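Local structure of protein-glutamate methylesterase/protein-glutamine glutaminase (Thermotoga maritima, 3SFT) at residues G87-N92 against F96-K101. The protein probably demethylates specific methylglutamates of chemoreceptors and deamidates certain glutamines in bacterial chemotaxis, its C-terminal catalytic domain forming this chain. Numbering follows the deposited sequence.
Sequences GLKAQN and FFFLDK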
# COMPACT_ATOMS: atom_id res chain seq x y z
N GLY A 87 -6.79 5.76 7.68
CA GLY A 87 -5.90 6.88 7.92
C GLY A 87 -4.74 6.52 8.82
O GLY A 87 -4.70 5.42 9.38
N LEU A 88 -3.77 7.42 8.89
CA LEU A 88 -2.59 7.27 9.74
C LEU A 88 -2.40 8.60 10.45
O LEU A 88 -2.63 9.66 9.87
CB LEU A 88 -1.34 6.93 8.93
CG LEU A 88 -1.17 5.49 8.45
CD1 LEU A 88 -1.82 5.31 7.09
CD2 LEU A 88 0.30 5.14 8.37
N LYS A 89 -2.03 8.54 11.73
CA LYS A 89 -1.81 9.75 12.51
C LYS A 89 -0.59 9.58 13.40
O LYS A 89 -0.34 8.50 13.93
CB LYS A 89 -3.05 10.08 13.36
CG LYS A 89 -3.44 8.99 14.35
CD LYS A 89 -4.78 9.27 15.01
CE LYS A 89 -5.24 8.09 15.84
NZ LYS A 89 -6.63 8.26 16.34
N ALA A 90 0.19 10.65 13.51
CA ALA A 90 1.39 10.64 14.33
C ALA A 90 1.06 11.22 15.71
O ALA A 90 0.47 12.30 15.81
CB ALA A 90 2.50 11.45 13.67
N GLN A 91 1.40 10.47 16.75
CA GLN A 91 1.14 10.91 18.12
C GLN A 91 2.29 10.51 19.02
O GLN A 91 2.64 9.33 19.10
CB GLN A 91 -0.16 10.27 18.65
CG GLN A 91 -1.45 10.81 18.02
CD GLN A 91 -2.68 10.03 18.45
OE1 GLN A 91 -2.69 8.80 18.44
NE2 GLN A 91 -3.74 10.74 18.80
N ASN A 92 2.94 11.51 19.62
CA ASN A 92 4.05 11.28 20.55
C ASN A 92 5.15 10.38 19.96
O ASN A 92 5.56 9.40 20.59
CB ASN A 92 3.50 10.67 21.85
CG ASN A 92 4.51 10.66 22.98
OD1 ASN A 92 5.10 11.69 23.30
ND2 ASN A 92 4.72 9.49 23.58
N PHE A 96 -0.30 5.70 14.41
CA PHE A 96 -1.49 4.89 14.64
C PHE A 96 -2.49 4.98 13.49
O PHE A 96 -2.56 5.98 12.79
CB PHE A 96 -2.19 5.35 15.94
CG PHE A 96 -1.33 5.25 17.16
CD1 PHE A 96 -1.34 4.10 17.95
CD2 PHE A 96 -0.50 6.31 17.53
CE1 PHE A 96 -0.52 4.00 19.09
CE2 PHE A 96 0.32 6.21 18.67
CZ PHE A 96 0.30 5.05 19.45
N PHE A 97 -3.27 3.91 13.32
CA PHE A 97 -4.30 3.87 12.28
C PHE A 97 -5.58 4.49 12.81
O PHE A 97 -5.81 4.55 14.02
CB PHE A 97 -4.65 2.42 11.91
CG PHE A 97 -3.59 1.69 11.16
CD1 PHE A 97 -3.18 2.13 9.90
CD2 PHE A 97 -3.02 0.54 11.68
CE1 PHE A 97 -2.23 1.43 9.17
CE2 PHE A 97 -2.07 -0.17 10.96
CZ PHE A 97 -1.68 0.27 9.69
N PHE A 98 -6.43 4.95 11.90
CA PHE A 98 -7.73 5.46 12.27
C PHE A 98 -8.67 5.20 11.10
O PHE A 98 -8.27 5.26 9.94
CB PHE A 98 -7.72 6.93 12.72
CG PHE A 98 -7.48 7.94 11.62
CD1 PHE A 98 -8.52 8.36 10.81
CD2 PHE A 98 -6.23 8.52 11.47
CE1 PHE A 98 -8.32 9.36 9.85
CE2 PHE A 98 -6.02 9.52 10.52
CZ PHE A 98 -7.07 9.94 9.71
N LEU A 99 -9.89 4.77 11.43
CA LEU A 99 -10.88 4.47 10.42
C LEU A 99 -11.75 5.69 10.16
O LEU A 99 -12.49 6.15 11.03
CB LEU A 99 -11.72 3.26 10.85
CG LEU A 99 -10.91 1.96 11.00
CD1 LEU A 99 -11.81 0.82 11.43
CD2 LEU A 99 -10.20 1.63 9.70
N ASP A 100 -11.60 6.23 8.96
CA ASP A 100 -12.32 7.42 8.54
C ASP A 100 -13.50 7.04 7.66
O ASP A 100 -13.38 6.16 6.79
CB ASP A 100 -11.34 8.33 7.80
CG ASP A 100 -11.96 9.63 7.35
OD1 ASP A 100 -11.95 10.60 8.13
OD2 ASP A 100 -12.45 9.67 6.21
N LYS A 101 -14.64 7.68 7.87
CA LYS A 101 -15.82 7.37 7.07
C LYS A 101 -16.28 8.50 6.16
O LYS A 101 -17.48 8.69 5.96
CB LYS A 101 -16.97 6.88 7.95
CG LYS A 101 -17.47 5.50 7.52
CD LYS A 101 -18.72 5.07 8.28
CE LYS A 101 -18.90 3.56 8.26
NZ LYS A 101 -18.70 3.00 6.90
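Gly87 pairs with Phe98 through two backbone hydrogen bonds: its N gives a short bond to Phe98 O (2.7 Å, 160° at the hydrogen), while Phe98 N approaches Gly87 O from well above the carbonyl plane. The Phe98 ring folds back over the glycine, whose CA sits 3.7 Å from the ring centroid, almost on the ring normal, in a CH-pi contact. CG of Phe98 lies between its own N and carbonyl carbon (chi1 71°), which swings the ring across to the neighbouring strand. Leu88 stands on the opposite face beside Phe97, a non-hydrogen-bonded pair, with Leu88 CG 4.2 Å from Phe97 CD1; the two side chains run the same way into the interior, Leu88 onto Thr115 and Ile122 of helix 112-123, Phe97 edge-to-face with Tyr78. Between them the strands also meet by CA-H...O contacts, Leu88 CA to Phe96 O and Phe97 CA to Gly87 O. Lys89 restores the hydrogen-bonded pattern with Phe96, Lys89 N to Phe96 O and Phe96 N to Lys89 O, each 2.8 Å. Beyond CG its chain is extended and reaches over the second strand, Lys89 CD 3.9 Å from Phe98 CD2 and CE near Phe96 CB. With an alanine at Phe98, the CH-pi contact to Gly87 would be gone and the Lys89 chain, stripped of its aromatic support, would probably be freer to move. Gln91 sets OE1 3.4 Å from Phe96 CD2, the amide and ring planes 73° apart. The arrangement is a twisted antiparallel beta hairpin, an addition to the parallel, doubly wound alpha/beta sheet of the CheB catalytic domain, its Leu88-Phe97 face packed against helix 112-123 and Tyr78; the hairpin lies away from the predicted catalytic residues.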